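Local coordinates for esterase family protein (Staphylococcus aureus, PDB 7L0A) that probably hydrolyses S-formylglutathione to formate and glutathione, as a serine esterase of the esterase D family with the alpha/beta-hydrolase fold, at residues I136-A149 against L191-L205. Residues are numbered along the deposited sequence; the frame is centred on the assembly and turned at random.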
loop_
_atom_site.group_PDB
_atom_site.type_symbol
_atom_site.label_atom_id
_atom_site.label_comp_id
_atom_site.label_asym_id
_atom_site.label_seq_id
_atom_site.Cartn_x
_atom_site.Cartn_y
_atom_site.Cartn_z
ATOM N N ILE B 136 22.997 -10.216 -4.666
ATOM C CA ILE B 136 24.425 -10.190 -4.363
ATOM C C ILE B 136 25.017 -8.812 -4.648
ATOM O O ILE B 136 25.895 -8.349 -3.906
ATOM C CB ILE B 136 25.169 -11.306 -5.117
ATOM C CG1 ILE B 136 26.564 -11.540 -4.515
ATOM C CG2 ILE B 136 25.321 -11.045 -6.591
ATOM C CD1 ILE B 136 26.542 -12.142 -3.131
ATOM N N LYS B 137 24.500 -8.101 -5.663
ATOM C CA LYS B 137 25.009 -6.739 -5.891
ATOM C C LYS B 137 24.667 -5.823 -4.707
ATOM O O LYS B 137 25.511 -5.043 -4.259
ATOM C CB LYS B 137 24.450 -6.171 -7.193
ATOM C CG LYS B 137 24.827 -4.725 -7.411
ATOM C CD LYS B 137 24.783 -4.302 -8.869
ATOM C CE LYS B 137 25.340 -2.869 -9.007
ATOM N NZ LYS B 137 25.680 -2.490 -10.407
ATOM N N PHE B 138 23.443 -5.903 -4.179
ATOM C CA PHE B 138 23.077 -5.085 -3.024
ATOM C C PHE B 138 23.812 -5.533 -1.771
ATOM O O PHE B 138 24.197 -4.695 -0.954
ATOM C CB PHE B 138 21.547 -5.091 -2.813
ATOM C CG PHE B 138 20.799 -4.350 -3.893
ATOM C CD1 PHE B 138 20.979 -2.988 -4.079
ATOM C CD2 PHE B 138 19.935 -5.028 -4.726
ATOM C CE1 PHE B 138 20.312 -2.326 -5.092
ATOM C CE2 PHE B 138 19.248 -4.374 -5.745
ATOM C CZ PHE B 138 19.459 -3.024 -5.932
ATOM N N ALA B 139 24.039 -6.837 -1.608
ATOM C CA ALA B 139 24.822 -7.305 -0.468
ATOM C C ALA B 139 26.229 -6.718 -0.453
ATOM O O ALA B 139 26.765 -6.453 0.632
ATOM C CB ALA B 139 24.918 -8.830 -0.470
ATOM N N LEU B 140 26.825 -6.515 -1.621
ATOM C CA LEU B 140 28.204 -6.074 -1.713
ATOM C C LEU B 140 28.361 -4.572 -1.901
ATOM O O LEU B 140 29.496 -4.096 -1.848
ATOM C CB LEU B 140 28.914 -6.800 -2.864
ATOM C CG LEU B 140 28.982 -8.330 -2.780
ATOM C CD1 LEU B 140 29.449 -9.004 -4.053
ATOM C CD2 LEU B 140 29.896 -8.769 -1.621
ATOM N N THR B 141 27.276 -3.831 -2.111
ATOM C CA THR B 141 27.309 -2.369 -2.217
ATOM C C THR B 141 26.485 -1.650 -1.156
ATOM O O THR B 141 26.733 -0.461 -0.905
ATOM C CB THR B 141 26.823 -1.917 -3.604
ATOM O OG1 THR B 141 25.457 -2.342 -3.782
ATOM C CG2 THR B 141 27.718 -2.504 -4.709
ATOM N N GLN B 142 25.498 -2.314 -0.559
ATOM C CA GLN B 142 24.639 -1.779 0.486
ATOM C C GLN B 142 24.675 -2.677 1.724
ATOM O O GLN B 142 23.637 -2.921 2.364
ATOM C CB GLN B 142 23.215 -1.636 -0.044
ATOM C CG GLN B 142 23.100 -0.682 -1.221
ATOM C CD GLN B 142 23.164 0.774 -0.802
ATOM O OE1 GLN B 142 22.699 1.143 0.283
ATOM N NE2 GLN B 142 23.703 1.611 -1.669
ATOM N N GLY B 143 25.864 -3.197 2.052
ATOM C CA GLY B 143 26.034 -4.099 3.182
ATOM C C GLY B 143 25.667 -3.514 4.529
ATOM O O GLY B 143 25.397 -4.271 5.470
ATOM N N ASP B 144 25.693 -2.185 4.665
ATOM C CA ASP B 144 25.285 -1.523 5.896
ATOM C C ASP B 144 23.776 -1.385 6.012
ATOM O O ASP B 144 23.279 -0.939 7.048
ATOM C CB ASP B 144 25.951 -0.142 5.997
ATOM C CG ASP B 144 25.571 0.788 4.860
ATOM O OD1 ASP B 144 25.066 0.314 3.818
ATOM O OD2 ASP B 144 25.795 2.010 5.006
ATOM N N LYS B 145 23.032 -1.779 4.984
ATOM C CA LYS B 145 21.581 -1.696 4.960
ATOM C C LYS B 145 20.904 -3.025 5.271
ATOM O O LYS B 145 19.823 -3.033 5.866
ATOM C CB LYS B 145 21.143 -1.202 3.575
ATOM C CG LYS B 145 19.716 -0.743 3.413
ATOM C CD LYS B 145 19.564 0.031 2.084
ATOM C CE LYS B 145 19.197 1.508 2.302
ATOM N NZ LYS B 145 20.266 2.471 1.998
ATOM N N PHE B 146 21.517 -4.136 4.909
ATOM C CA PHE B 146 20.893 -5.446 5.035
ATOM C C PHE B 146 21.757 -6.342 5.907
ATOM O O PHE B 146 22.963 -6.467 5.677
ATOM C CB PHE B 146 20.707 -6.107 3.674
ATOM C CG PHE B 146 19.879 -5.302 2.721
ATOM C CD1 PHE B 146 18.504 -5.270 2.839
ATOM C CD2 PHE B 146 20.482 -4.572 1.712
ATOM C CE1 PHE B 146 17.749 -4.532 1.975
ATOM C CE2 PHE B 146 19.733 -3.824 0.831
ATOM C CZ PHE B 146 18.346 -3.817 0.954
ATOM N N ALA B 147 21.129 -6.991 6.888
ATOM C CA ALA B 147 21.860 -7.884 7.771
ATOM C C ALA B 147 22.095 -9.243 7.134
ATOM O O ALA B 147 23.063 -9.938 7.495
ATOM C CB ALA B 147 21.100 -8.073 9.078
ATOM N N LYS B 148 21.216 -9.637 6.226
ATOM C CA LYS B 148 21.218 -10.974 5.650
ATOM C C LYS B 148 20.767 -10.859 4.201
ATOM O O LYS B 148 19.894 -10.042 3.885
ATOM C CB LYS B 148 20.302 -11.937 6.392
ATOM C CG LYS B 148 20.661 -12.076 7.865
ATOM C CD LYS B 148 19.732 -13.051 8.561
ATOM C CE LYS B 148 19.967 -13.015 10.061
ATOM N NZ LYS B 148 19.401 -14.211 10.740
ATOM N N ALA B 149 21.343 -11.694 3.337
ATOM C CA ALA B 149 21.064 -11.716 1.901
ATOM C C ALA B 149 21.006 -13.163 1.439
ATOM O O ALA B 149 21.862 -13.971 1.829
ATOM C CB ALA B 149 22.169 -10.951 1.129
ATOM N N LEU B 191 32.748 -6.681 -7.610
ATOM C CA LEU B 191 32.148 -6.083 -6.426
ATOM C C LEU B 191 32.627 -6.783 -5.166
ATOM O O LEU B 191 32.820 -6.158 -4.116
ATOM C CB LEU B 191 30.640 -6.156 -6.530
ATOM C CG LEU B 191 29.980 -5.297 -7.622
ATOM C CD1 LEU B 191 28.494 -5.608 -7.660
ATOM C CD2 LEU B 191 30.208 -3.845 -7.339
ATOM N N LEU B 192 32.795 -8.097 -5.250
ATOM C CA LEU B 192 33.242 -8.864 -4.095
ATOM C C LEU B 192 34.645 -8.454 -3.690
ATOM O O LEU B 192 34.913 -8.195 -2.506
ATOM C CB LEU B 192 33.166 -10.344 -4.432
ATOM C CG LEU B 192 33.530 -11.388 -3.380
ATOM C CD1 LEU B 192 32.681 -11.302 -2.138
ATOM C CD2 LEU B 192 33.364 -12.738 -4.090
ATOM N N ASP B 193 35.546 -8.383 -4.665
ATOM C CA ASP B 193 36.918 -7.982 -4.385
ATOM C C ASP B 193 36.987 -6.568 -3.824
ATOM O O ASP B 193 37.807 -6.285 -2.939
ATOM C CB ASP B 193 37.758 -8.103 -5.645
ATOM C CG ASP B 193 37.987 -9.545 -6.064
ATOM O OD1 ASP B 193 37.854 -10.465 -5.215
ATOM O OD2 ASP B 193 38.318 -9.747 -7.251
ATOM N N LYS B 194 36.138 -5.670 -4.322
ATOM C CA LYS B 194 36.136 -4.299 -3.834
ATOM C C LYS B 194 35.579 -4.214 -2.415
ATOM O O LYS B 194 36.134 -3.505 -1.566
ATOM C CB LYS B 194 35.331 -3.422 -4.794
ATOM C CG LYS B 194 35.409 -1.935 -4.545
ATOM C CD LYS B 194 34.629 -1.193 -5.610
ATOM C CE LYS B 194 34.539 0.289 -5.276
ATOM N NZ LYS B 194 33.670 0.488 -4.081
ATOM N N ALA B 195 34.499 -4.951 -2.131
ATOM C CA ALA B 195 33.863 -4.872 -0.818
ATOM C C ALA B 195 34.833 -5.258 0.287
ATOM O O ALA B 195 34.885 -4.600 1.334
ATOM C CB ALA B 195 32.628 -5.773 -0.787
ATOM N N VAL B 196 35.584 -6.337 0.077
ATOM C CA VAL B 196 36.598 -6.772 1.030
ATOM C C VAL B 196 37.642 -5.680 1.218
ATOM O O VAL B 196 38.052 -5.355 2.348
ATOM C CB VAL B 196 37.225 -8.092 0.541
ATOM C CG1 VAL B 196 38.611 -8.281 1.188
ATOM C CG2 VAL B 196 36.268 -9.267 0.785
ATOM N N ALA B 197 38.086 -5.100 0.109
ATOM C CA ALA B 197 39.171 -4.135 0.155
ATOM C C ALA B 197 38.804 -2.898 0.960
ATOM O O ALA B 197 39.655 -2.340 1.667
ATOM C CB ALA B 197 39.564 -3.741 -1.275
ATOM N N GLU B 198 37.568 -2.417 0.831
ATOM C CA GLU B 198 37.119 -1.236 1.549
ATOM C C GLU B 198 36.565 -1.579 2.923
ATOM O O GLU B 198 35.908 -0.735 3.551
ATOM C CB GLU B 198 36.103 -0.478 0.699
ATOM C CG GLU B 198 36.731 0.102 -0.572
ATOM C CD GLU B 198 35.712 0.637 -1.557
ATOM O OE1 GLU B 198 34.509 0.324 -1.402
ATOM O OE2 GLU B 198 36.115 1.367 -2.492
ATOM N N ASP B 199 36.845 -2.793 3.408
ATOM C CA ASP B 199 36.448 -3.222 4.747
ATOM C C ASP B 199 34.951 -3.026 4.946
ATOM O O ASP B 199 34.489 -2.568 5.994
ATOM C CB ASP B 199 37.240 -2.474 5.825
ATOM C CG ASP B 199 37.250 -3.206 7.155
ATOM O OD1 ASP B 199 36.980 -4.426 7.172
ATOM O OD2 ASP B 199 37.530 -2.562 8.186
ATOM N N LYS B 200 34.179 -3.356 3.920
ATOM C CA LYS B 200 32.746 -3.131 3.978
ATOM C C LYS B 200 32.078 -4.284 4.714
ATOM O O LYS B 200 32.549 -5.429 4.682
ATOM C CB LYS B 200 32.163 -2.962 2.577
ATOM C CG LYS B 200 32.328 -1.531 2.021
ATOM C CD LYS B 200 31.545 -0.494 2.842
ATOM C CE LYS B 200 32.053 0.932 2.596
ATOM N NZ LYS B 200 32.317 1.205 1.156
ATOM N N GLN B 201 31.039 -3.937 5.457
ATOM C CA GLN B 201 30.124 -4.924 5.996
ATOM C C GLN B 201 29.536 -5.751 4.860
ATOM O O GLN B 201 29.048 -5.202 3.879
ATOM C CB GLN B 201 29.013 -4.200 6.750
ATOM C CG GLN B 201 28.930 -4.537 8.205
ATOM C CD GLN B 201 28.039 -3.584 8.972
ATOM O OE1 GLN B 201 27.740 -2.474 8.520
ATOM N NE2 GLN B 201 27.606 -4.015 10.145
ATOM N N ILE B 202 29.601 -7.069 4.984
ATOM C CA ILE B 202 28.923 -7.984 4.066
ATOM C C ILE B 202 27.824 -8.676 4.850
ATOM O O ILE B 202 28.098 -9.213 5.935
ATOM C CB ILE B 202 29.885 -9.024 3.460
ATOM C CG1 ILE B 202 31.022 -8.320 2.695
ATOM C CG2 ILE B 202 29.137 -9.989 2.526
ATOM C CD1 ILE B 202 31.998 -9.273 2.038
ATOM N N PRO B 203 26.596 -8.678 4.359
ATOM C CA PRO B 203 25.515 -9.376 5.078
ATOM C C PRO B 203 25.838 -10.856 5.236
ATOM O O PRO B 203 26.569 -11.452 4.451
ATOM C CB PRO B 203 24.291 -9.173 4.187
ATOM C CG PRO B 203 24.631 -7.984 3.302
ATOM C CD PRO B 203 26.122 -8.033 3.114
ATOM N N LYS B 204 25.239 -11.472 6.260
ATOM C CA LYS B 204 25.269 -12.929 6.326
ATOM C C LYS B 204 24.616 -13.488 5.059
ATOM O O LYS B 204 23.542 -13.036 4.644
ATOM C CB LYS B 204 24.553 -13.415 7.581
ATOM C CG LYS B 204 24.955 -14.803 8.051
ATOM C CD LYS B 204 24.407 -15.098 9.447
ATOM C CE LYS B 204 24.539 -16.577 9.780
ATOM N NZ LYS B 204 23.979 -16.911 11.111
ATOM N N LEU B 205 25.275 -14.467 4.434
ATOM C CA LEU B 205 24.862 -15.007 3.149
ATOM C C LEU B 205 24.328 -16.425 3.273
ATOM O O LEU B 205 24.997 -17.306 3.841
ATOM C CB LEU B 205 26.044 -15.004 2.181
ATOM C CG LEU B 205 26.572 -13.647 1.756
ATOM C CD1 LEU B 205 27.871 -13.857 0.966
ATOM C CD2 LEU B 205 25.550 -12.913 0.916
HETATM O O HOH W 1 29.076 -5.005 1.404
HETATM O O HOH W 2 31.562 -3.550 -3.555
HETATM O O HOH W 3 20.940 -16.445 10.266
#
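Pro203 is wedged between the end of helix 130-141 and the start of strand 148-152: its CD lies 3.0 Å from Ala139 O, its CG also reaches Phe146 O, and its CB packs against the methyl of Ala149. Beside it, Leu140 reaches toward helix 188-197. With CG anti to its carbonyl carbon (chi1 -60°), it lays CD1 over the backbone of Leu192, 3.7 Å from Leu192 N, while CD2 touches Leu192 CD1, Ala195 CB and Ile202 CD1. Leu191 sets its CB against Leu140 and spreads its methyls along helix 130-141, CD1 on Lys137 CG and CD2 on Thr141 CG2. The helical segments 136-141 and 191-197 run nearly parallel, their axes 9.3 Å apart at closest approach and at 20° to each other, and lead, through loops, into the adjacent parallel strands 148-152 and 204-210 of the central alpha/beta-hydrolase sheet; helix 130-141 follows the predicted nucleophile Ser129. The strands begin to pair through the hydrogen bonds Lys204 N to Ala147 O (2.9 Å) and Ala149 N to Lys204 O. Lys148 and Lys204 extend side by side on one face, their NZ atoms sharing a water; Lys148 NZ also binds Met258 O. Two further waters bridge Ala139 O to Gln201 O and Leu140 O to Leu191 O. Farther out, Phe222 of helix 216-228 packs on Ile136 and Leu192.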